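Local coordinates for protein 2-oxoglutarate dehydrogenase E3 component (Thermus thermophilus, PDB 2YQU) that probably catalyses, with a bound FAD, the NAD(+)-dependent oxidation of dihydrolipoyl groups on lipoyl proteins, as the E3 component of 2-oxoacid dehydrogenase complexes, at residues G175-L180 against R201-T205; G183-H187 against F218-L223; A347-T352 against L398-G402. Residue numbers count along the deposited sequence, not the author numbering.

Interaction 1. Residues G175-L180 against R201-T205; sequences GGVIGL and RILPT. With FAD (flavin-adenine dinucleotide), chain D.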
loop_
_atom_site.group_PDB
_atom_site.type_symbol
_atom_site.label_atom_id
_atom_site.label_comp_id
_atom_site.label_asym_id
_atom_site.label_seq_id
_atom_site.Cartn_x
_atom_site.Cartn_y
_atom_site.Cartn_z
ATOM N N GLY A 175 25.684 -3.609 8.075
ATOM C CA GLY A 175 24.827 -3.499 6.907
ATOM C C GLY A 175 23.429 -4.047 7.144
ATOM O O GLY A 175 22.793 -4.520 6.221
ATOM N N GLY A 176 22.954 -3.974 8.383
ATOM C CA GLY A 176 21.603 -4.385 8.711
ATOM C C GLY A 176 20.594 -3.282 8.457
ATOM O O GLY A 176 20.931 -2.208 7.974
ATOM N N VAL A 177 19.343 -3.550 8.801
ATOM C CA VAL A 177 18.252 -2.627 8.514
ATOM C C VAL A 177 18.463 -1.252 9.141
ATOM O O VAL A 177 18.369 -0.242 8.460
ATOM C CB VAL A 177 16.896 -3.197 8.981
ATOM C CG1 VAL A 177 15.781 -2.171 8.773
ATOM C CG2 VAL A 177 16.580 -4.507 8.238
ATOM N N ILE A 178 18.774 -1.215 10.433
ATOM C CA ILE A 178 18.840 0.054 11.145
ATOM C C ILE A 178 19.907 0.979 10.563
ATOM O O ILE A 178 19.642 2.150 10.340
ATOM C CB ILE A 178 19.065 -0.170 12.653
ATOM C CG1 ILE A 178 17.830 -0.846 13.262
ATOM C CG2 ILE A 178 19.344 1.152 13.360
ATOM C CD1 ILE A 178 18.070 -1.467 14.610
ATOM N N GLY A 179 21.100 0.450 10.316
ATOM C CA GLY A 179 22.207 1.269 9.845
ATOM C C GLY A 179 22.012 1.744 8.425
ATOM O O GLY A 179 22.380 2.860 8.089
ATOM N N LEU A 180 21.414 0.894 7.600
ATOM C CA LEU A 180 21.152 1.217 6.205
ATOM C C LEU A 180 20.120 2.332 6.104
ATOM O O LEU A 180 20.297 3.292 5.354
ATOM C CB LEU A 180 20.661 -0.032 5.477
ATOM C CG LEU A 180 20.698 -0.036 3.956
ATOM C CD1 LEU A 180 22.074 0.363 3.410
ATOM C CD2 LEU A 180 20.289 -1.422 3.469
ATOM N N ARG A 201 27.046 -9.916 2.266
ATOM C CA ARG A 201 25.855 -9.230 1.781
ATOM C C ARG A 201 25.278 -8.323 2.864
ATOM O O ARG A 201 25.597 -8.468 4.040
ATOM C CB ARG A 201 24.801 -10.248 1.355
ATOM C CG ARG A 201 24.317 -11.115 2.494
ATOM C CD ARG A 201 23.604 -12.357 2.064
ATOM N NE ARG A 201 22.878 -12.948 3.185
ATOM C CZ ARG A 201 23.411 -13.768 4.095
ATOM N NH1 ARG A 201 22.642 -14.243 5.070
ATOM N NH2 ARG A 201 24.694 -14.118 4.049
ATOM N N ILE A 202 24.422 -7.393 2.455
ATOM C CA ILE A 202 23.674 -6.561 3.390
ATOM C C ILE A 202 22.293 -7.167 3.620
ATOM O O ILE A 202 21.889 -8.086 2.911
ATOM C CB ILE A 202 23.574 -5.103 2.887
ATOM C CG1 ILE A 202 22.816 -5.007 1.561
ATOM C CG2 ILE A 202 24.974 -4.500 2.728
ATOM C CD1 ILE A 202 22.474 -3.583 1.172
ATOM N N LEU A 203 21.590 -6.651 4.623
ATOM C CA LEU A 203 20.239 -7.089 4.952
ATOM C C LEU A 203 20.130 -8.619 4.998
ATOM O O LEU A 203 19.398 -9.219 4.207
ATOM C CB LEU A 203 19.247 -6.489 3.946
ATOM C CG LEU A 203 19.321 -4.965 3.819
ATOM C CD1 LEU A 203 18.409 -4.475 2.716
ATOM C CD2 LEU A 203 18.954 -4.295 5.134
ATOM N N PRO A 204 20.849 -9.250 5.929
ATOM C CA PRO A 204 20.957 -10.715 5.960
ATOM C C PRO A 204 19.652 -11.478 6.233
ATOM O O PRO A 204 19.608 -12.664 5.918
ATOM C CB PRO A 204 21.973 -10.967 7.084
ATOM C CG PRO A 204 21.867 -9.787 7.957
ATOM C CD PRO A 204 21.615 -8.625 7.027
ATOM N N THR A 205 18.631 -10.833 6.791
ATOM C CA THR A 205 17.340 -11.484 7.028
ATOM C C THR A 205 16.476 -11.539 5.773
ATOM O O THR A 205 15.491 -12.268 5.743
ATOM C CB THR A 205 16.532 -10.778 8.139
ATOM O OG1 THR A 205 16.287 -9.410 7.787
ATOM C CG2 THR A 205 17.313 -10.709 9.445
HETATM P PA FAD D . 11.570 -2.209 23.687
HETATM O O1A FAD D . 13.038 -2.008 23.627
HETATM O O2A FAD D . 10.804 -1.407 22.627
HETATM O O5B FAD D . 11.060 -1.864 25.164
HETATM C C5B FAD D . 11.785 -2.324 26.278
HETATM C C4B FAD D . 11.572 -1.322 27.393
HETATM O O4B FAD D . 11.930 -1.941 28.612
HETATM C C3B FAD D . 12.450 -0.081 27.251
HETATM O O3B FAD D . 11.649 1.078 27.209
HETATM C C2B FAD D . 13.328 -0.092 28.488
HETATM O O2B FAD D . 13.518 1.203 29.012
HETATM C C1B FAD D . 12.548 -0.982 29.441
HETATM N N9A FAD D . 13.314 -1.734 30.439
HETATM C C8A FAD D . 14.355 -2.605 30.238
HETATM N N7A FAD D . 14.722 -3.123 31.424
HETATM C C5A FAD D . 13.930 -2.593 32.385
HETATM C C6A FAD D . 13.867 -2.764 33.765
HETATM N N6A FAD D . 14.580 -3.687 34.405
HETATM N N1A FAD D . 12.913 -2.061 34.454
HETATM C C2A FAD D . 12.031 -1.207 33.839
HETATM N N3A FAD D . 12.094 -1.050 32.471
HETATM C C4A FAD D . 13.036 -1.727 31.775
HETATM N N1 FAD D . 11.102 -2.409 14.408
HETATM C C2 FAD D . 10.094 -2.522 13.475
HETATM O O2 FAD D . 9.283 -3.453 13.520
HETATM N N3 FAD D . 9.987 -1.588 12.476
HETATM C C4 FAD D . 10.882 -0.545 12.391
HETATM O O4 FAD D . 10.616 0.353 11.609
HETATM C C4X FAD D . 11.904 -0.410 13.329
HETATM N N5 FAD D . 12.808 0.639 13.252
HETATM C C5X FAD D . 13.814 0.741 14.210
HETATM C C6 FAD D . 14.724 1.798 14.129
HETATM C C7 FAD D . 15.745 1.918 15.083
HETATM C C7M FAD D . 16.642 3.126 15.023
HETATM C C8 FAD D . 15.849 0.987 16.112
HETATM C C8M FAD D . 16.715 1.255 17.316
HETATM C C9 FAD D . 14.941 -0.070 16.188
HETATM C C9A FAD D . 13.924 -0.204 15.234
HETATM N N10 FAD D . 13.019 -1.266 15.295
HETATM C C10 FAD D . 12.013 -1.357 14.344
HETATM C "C1'" FAD D . 13.150 -2.386 16.295
HETATM C "C2'" FAD D . 12.171 -2.119 17.442
HETATM O "O2'" FAD D . 12.452 -0.873 18.060
HETATM C "C3'" FAD D . 12.156 -3.250 18.464
HETATM O "O3'" FAD D . 11.968 -4.487 17.803
HETATM C "C4'" FAD D . 11.020 -3.067 19.465
HETATM O "O4'" FAD D . 11.153 -1.839 20.140
HETATM C "C5'" FAD D . 10.974 -4.240 20.451
HETATM O "O5'" FAD D . 9.973 -4.022 21.420
HETATM P P FAD D . 10.131 -4.615 22.906
HETATM O O1P FAD D . 8.883 -4.329 23.676
HETATM O O2P FAD D . 10.578 -6.065 22.877
HETATM O O3P FAD D . 11.346 -3.802 23.589
#

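Interaction 2. Residues G183-H187 against F218-L223; sequences GVVWH and FKKQGL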
loop_
_atom_site.group_PDB
_atom_site.type_symbol
_atom_site.label_atom_id
_atom_site.label_comp_id
_atom_site.label_asym_id
_atom_site.label_seq_id
_atom_site.Cartn_x
_atom_site.Cartn_y
_atom_site.Cartn_z
ATOM N N GLY A 183 21.787 5.478 7.287
ATOM C CA GLY A 183 22.736 5.827 6.243
ATOM C C GLY A 183 22.034 6.596 5.138
ATOM O O GLY A 183 22.500 7.656 4.720
ATOM N N VAL A 184 20.893 6.071 4.696
ATOM C CA VAL A 184 20.107 6.681 3.623
ATOM C C VAL A 184 19.563 8.055 4.042
ATOM O O VAL A 184 19.584 8.987 3.253
ATOM C CB VAL A 184 18.961 5.745 3.167
ATOM C CG1 VAL A 184 17.891 6.497 2.357
ATOM C CG2 VAL A 184 19.521 4.587 2.356
ATOM N N VAL A 185 19.104 8.185 5.287
ATOM C CA VAL A 185 18.575 9.454 5.776
ATOM C C VAL A 185 19.597 10.570 5.539
ATOM O O VAL A 185 19.259 11.614 5.002
ATOM C CB VAL A 185 18.234 9.381 7.282
ATOM C CG1 VAL A 185 18.100 10.775 7.893
ATOM C CG2 VAL A 185 16.954 8.588 7.503
ATOM N N TRP A 186 20.841 10.330 5.943
ATOM C CA TRP A 186 21.869 11.370 5.899
ATOM C C TRP A 186 22.457 11.518 4.499
ATOM O O TRP A 186 22.826 12.629 4.094
ATOM C CB TRP A 186 22.928 11.115 6.984
ATOM C CG TRP A 186 22.325 11.280 8.349
ATOM C CD1 TRP A 186 22.014 10.287 9.232
ATOM C CD2 TRP A 186 21.876 12.498 8.945
ATOM N NE1 TRP A 186 21.434 10.821 10.357
ATOM C CE2 TRP A 186 21.334 12.177 10.205
ATOM C CE3 TRP A 186 21.896 13.841 8.548
ATOM C CZ2 TRP A 186 20.816 13.147 11.070
ATOM C CZ3 TRP A 186 21.378 14.804 9.406
ATOM C CH2 TRP A 186 20.848 14.453 10.653
ATOM N N HIS A 187 22.487 10.423 3.741
ATOM C CA HIS A 187 22.895 10.472 2.339
ATOM C C HIS A 187 21.978 11.402 1.533
ATOM O O HIS A 187 22.441 12.192 0.706
ATOM C CB HIS A 187 22.898 9.079 1.722
ATOM C CG HIS A 187 23.056 9.092 0.236
ATOM N ND1 HIS A 187 24.225 9.473 -0.383
ATOM C CD2 HIS A 187 22.175 8.823 -0.754
ATOM C CE1 HIS A 187 24.063 9.417 -1.695
ATOM N NE2 HIS A 187 22.827 9.024 -1.945
ATOM N N PHE A 218 21.304 0.865 -3.802
ATOM C CA PHE A 218 21.919 1.844 -2.916
ATOM C C PHE A 218 23.237 2.356 -3.466
ATOM O O PHE A 218 23.570 3.517 -3.258
ATOM C CB PHE A 218 22.084 1.275 -1.507
ATOM C CG PHE A 218 20.777 1.014 -0.813
ATOM C CD1 PHE A 218 20.520 -0.223 -0.226
ATOM C CD2 PHE A 218 19.800 2.005 -0.744
ATOM C CE1 PHE A 218 19.307 -0.466 0.427
ATOM C CE2 PHE A 218 18.588 1.766 -0.099
ATOM C CZ PHE A 218 18.347 0.528 0.486
ATOM N N LYS A 219 23.958 1.502 -4.193
ATOM C CA LYS A 219 25.173 1.922 -4.906
ATOM C C LYS A 219 24.826 2.920 -6.005
ATOM O O LYS A 219 25.508 3.935 -6.167
ATOM C CB LYS A 219 25.911 0.724 -5.502
ATOM C CG LYS A 219 26.792 -0.007 -4.502
ATOM C CD LYS A 219 27.439 -1.217 -5.139
ATOM C CE LYS A 219 28.155 -2.061 -4.107
ATOM N NZ LYS A 219 28.696 -3.301 -4.713
ATOM N N LYS A 220 23.764 2.638 -6.757
ATOM C CA LYS A 220 23.320 3.562 -7.802
ATOM C C LYS A 220 22.928 4.914 -7.216
ATOM O O LYS A 220 23.219 5.956 -7.813
ATOM C CB LYS A 220 22.158 2.981 -8.604
ATOM C CG LYS A 220 21.926 3.703 -9.922
ATOM C CD LYS A 220 20.586 3.347 -10.533
ATOM C CE LYS A 220 20.328 4.142 -11.819
ATOM N NZ LYS A 220 21.051 3.563 -12.996
ATOM N N GLN A 221 22.301 4.898 -6.041
ATOM C CA GLN A 221 21.864 6.124 -5.371
ATOM C C GLN A 221 23.040 6.953 -4.860
ATOM O O GLN A 221 22.905 8.157 -4.641
ATOM C CB GLN A 221 20.888 5.798 -4.233
ATOM C CG GLN A 221 19.523 5.344 -4.749
ATOM C CD GLN A 221 18.522 4.955 -3.670
ATOM O OE1 GLN A 221 17.443 4.442 -3.993
ATOM N NE2 GLN A 221 18.855 5.203 -2.409
ATOM N N GLY A 222 24.184 6.303 -4.663
ATOM C CA GLY A 222 25.420 6.985 -4.318
ATOM C C GLY A 222 26.030 6.630 -2.968
ATOM O O GLY A 222 26.987 7.266 -2.554
ATOM N N LEU A 223 25.490 5.632 -2.276
ATOM C CA LEU A 223 26.147 5.114 -1.077
ATOM C C LEU A 223 27.291 4.225 -1.516
ATOM O O LEU A 223 27.223 3.572 -2.562
ATOM C CB LEU A 223 25.179 4.288 -0.219
ATOM C CG LEU A 223 24.148 5.055 0.614
ATOM C CD1 LEU A 223 23.003 5.557 -0.262
ATOM C CD2 LEU A 223 23.620 4.164 1.724
#

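Interaction 3. Residues A347-T352 against L398-G402; sequences AAVGYT and LGVHG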
loop_
_atom_site.group_PDB
_atom_site.type_symbol
_atom_site.label_atom_id
_atom_site.label_comp_id
_atom_site.label_asym_id
_atom_site.label_seq_id
_atom_site.Cartn_x
_atom_site.Cartn_y
_atom_site.Cartn_z
ATOM N N ALA A 347 11.385 -5.826 1.429
ATOM C CA ALA A 347 10.588 -6.610 2.378
ATOM C C ALA A 347 10.647 -8.125 2.198
ATOM O O ALA A 347 10.967 -8.635 1.132
ATOM C CB ALA A 347 9.148 -6.135 2.366
ATOM N N ALA A 348 10.320 -8.820 3.281
ATOM C CA ALA A 348 10.249 -10.271 3.316
ATOM C C ALA A 348 9.136 -10.711 4.248
ATOM O O ALA A 348 8.927 -10.135 5.304
ATOM C CB ALA A 348 11.556 -10.857 3.789
ATOM N N VAL A 349 8.427 -11.746 3.847
ATOM C CA VAL A 349 7.477 -12.401 4.724
ATOM C C VAL A 349 7.513 -13.902 4.443
ATOM O O VAL A 349 7.704 -14.335 3.298
ATOM C CB VAL A 349 6.045 -11.795 4.609
ATOM C CG1 VAL A 349 5.462 -12.018 3.244
ATOM C CG2 VAL A 349 5.128 -12.355 5.689
ATOM N N GLY A 350 7.344 -14.696 5.491
ATOM C CA GLY A 350 7.448 -16.138 5.380
ATOM C C GLY A 350 8.879 -16.546 5.092
ATOM O O GLY A 350 9.822 -15.830 5.444
ATOM N N TYR A 351 9.047 -17.690 4.436
ATOM C CA TYR A 351 10.366 -18.274 4.229
ATOM C C TYR A 351 11.065 -17.684 3.013
ATOM O O TYR A 351 10.426 -17.400 1.996
ATOM C CB TYR A 351 10.252 -19.795 4.056
ATOM C CG TYR A 351 9.925 -20.543 5.334
ATOM C CD1 TYR A 351 8.842 -21.417 5.399
ATOM C CD2 TYR A 351 10.706 -20.379 6.475
ATOM C CE1 TYR A 351 8.547 -22.105 6.570
ATOM C CE2 TYR A 351 10.420 -21.056 7.646
ATOM C CZ TYR A 351 9.344 -21.921 7.686
ATOM O OH TYR A 351 9.063 -22.590 8.857
ATOM N N THR A 352 12.382 -17.520 3.122
ATOM C CA THR A 352 13.215 -17.203 1.971
ATOM C C THR A 352 13.483 -18.462 1.176
ATOM O O THR A 352 13.279 -19.563 1.666
ATOM C CB THR A 352 14.566 -16.594 2.394
ATOM O OG1 THR A 352 15.297 -17.554 3.166
ATOM C CG2 THR A 352 14.398 -15.380 3.321
ATOM N N LEU A 398 4.493 -20.019 0.537
ATOM C CA LEU A 398 5.520 -20.239 1.556
ATOM C C LEU A 398 6.238 -18.959 1.956
ATOM O O LEU A 398 6.712 -18.849 3.088
ATOM C CB LEU A 398 6.535 -21.270 1.065
ATOM C CG LEU A 398 5.962 -22.660 0.780
ATOM C CD1 LEU A 398 6.985 -23.509 0.064
ATOM C CD2 LEU A 398 5.505 -23.323 2.063
ATOM N N GLY A 399 6.316 -18.001 1.038
ATOM C CA GLY A 399 6.951 -16.724 1.306
ATOM C C GLY A 399 6.745 -15.713 0.190
ATOM O O GLY A 399 6.494 -16.088 -0.944
ATOM N N VAL A 400 6.824 -14.430 0.528
ATOM C CA VAL A 400 6.737 -13.356 -0.449
ATOM C C VAL A 400 7.826 -12.330 -0.147
ATOM O O VAL A 400 8.087 -11.991 1.005
ATOM C CB VAL A 400 5.332 -12.685 -0.465
ATOM C CG1 VAL A 400 5.227 -11.675 -1.616
ATOM C CG2 VAL A 400 4.233 -13.743 -0.569
ATOM N N HIS A 401 8.495 -11.870 -1.192
ATOM C CA HIS A 401 9.673 -11.036 -1.045
ATOM C C HIS A 401 9.714 -10.005 -2.159
ATOM O O HIS A 401 9.313 -10.277 -3.287
ATOM C CB HIS A 401 10.939 -11.885 -1.127
ATOM C CG HIS A 401 10.952 -13.073 -0.214
ATOM N ND1 HIS A 401 12.059 -13.412 0.521
ATOM C CD2 HIS A 401 10.028 -14.028 0.047
ATOM C CE1 HIS A 401 11.811 -14.510 1.211
ATOM N NE2 HIS A 401 10.577 -14.895 0.956
ATOM N N GLY A 402 10.217 -8.821 -1.861
ATOM C CA GLY A 402 10.264 -7.811 -2.884
ATOM C C GLY A 402 11.151 -6.646 -2.578
ATOM O O GLY A 402 11.631 -6.468 -1.461
HETATM O O HOH W 1 13.158 -10.636 1.079
#

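Interaction 1. Residues G175-L180 against R201-T205
L203 is the main bump here. Its CA-CB bond points sideways, but the side chain reaches over so that CD2 fills the hollow at the start of helix 177-188: CD2 lies 3.6 Å from L180 CD2, 3.9 Å from V177 CG2 and 3.8 Å from G176 C. I202 is the second bump, its CD1 resting 3.8 Å from L180 CD2. The bare CA of G175 lets I202 sit close; a CB there would come about 3.0 Å from I202 CG2, too tight. With the backbones so near, G175 CA to I202 CA at 4.8 Å, L203 N makes a straight hydrogen bond to G175 O at 2.9 Å. G176, the N-cap, and G179 belong to the glycine-rich turn of a Rossmann-type fold, consistent with the NAD(+) site here, and I178 turns away from the loop to place CD1 3.6 Å from FAD C8. The 201-205 loop lies between strand 192-196 and helix 208-221 and crosses the N-terminus of helix 177-188. L180 also packs on F218 and L203 on A214 of helix 208-221, while V177 and L203 both reach V340 on strand 338-340.

Interaction 2. Residues G183-H187 against F218-L223
H187 lays its imidazole under L223: the CD1 methyl of L223 stands 3.7 Å from the centroid of the H187 ring and 24° off its normal, a CH-pi contact over the face. The edge of the same ring does different work. H187 NE2 donates a hydrogen bond to Q221 O at 2.8 Å, with a bent angle of 140°, so one side chain of helix 177-188 takes up a carbonyl at the C-terminal end of helix 208-221, where the regular helical pattern of acceptance stops. G222 makes room for this. Its positive phi turns the chain out of the helix in a Schellman motif, with L223 N bonded to F218 O at 3.0 Å, and a CB on G222 would crowd H187 CE1 at about 3.0 Å. One turn back along helix 177-188, V184 supplies the apolar half of the contact: its CG2 meets F218 CE2 at 3.9 Å and L223 CD2 at 4.2 Å. G183 C lies 4.5 Å from the same L223 CD2. T342 touches both V184 and F218, and V185 faces helix 45-63. Two consecutive helices, joined through strand 192-196 and packed side by side just before the chain enters edge strand 224-226, are what the beta-alpha-beta layering of a Rossmann-type nucleotide-binding domain produces.

Interaction 3. Residues A347-T352 against L398-G402
Strands 347-350 and 398-402 run antiparallel, 176° between their directions and 4.7 Å apart at closest approach, and their backbones satisfy one another in pairs. At the hydrogen-bonded pair A347-G402, A347 N gives to G402 O at 3.0 Å and G402 N to A347 O at 3.1 Å; at V349-V400, V349 N to V400 O and V400 N to V349 O are both 2.9 Å. Beyond G350 the chain turns, but Y351 N still reaches L398 O at 2.9 Å. G350 and G399 pass with their CA atoms 4.1 Å apart: a CB on G350 would clash with L398 O, and one on G399 with Y351 O. The side chain of H401 adds a bond that the ladder cannot, NE2 donating to Y351 O at 2.7 Å. At the other ring nitrogen, a water 3.0 Å from each bridges H401 ND1 and A347 O, so that A347 O accepts from both G402 N and the water. The side chains of A347, V349 and V400 lie on one face, with V349 CG1 3.8 Å from V400 CB, and pack on helix 407-419. Strand 397-404 is also bonded to strand 385-391, where L398 and G399 face L389 in a classic beta bulge, and A348 bonds to S338 on strand 338-340. In this interior part of the dimerisation-domain sheet the ladder thus satisfies N and O of A347, V349, V400 and G402, and H401 NE2 serves Y351 O past the strand end, where no backbone N of 398-402 does.

How the interactions relate
Interactions 1 and 2 hold the same element, helix 177-188, near its start and toward its end, and they join through F218, whose CE1 lies 3.3 Å from L180 CD2. Both are partly buried: each combines apolar packing with a single hydrogen bond, backbone to backbone in interaction 1 and histidine to carbonyl in interaction 2. Interaction 3 is the buried one, in the dimerisation domain, and is dominated by backbone pairing within a sheet. It meets interaction 1 lightly, T205 O to T352 CG2 at 4.1 Å, while interaction 2 stays about 9 Å away at the nearest atoms. Interaction 1 alone of the three touches FAD.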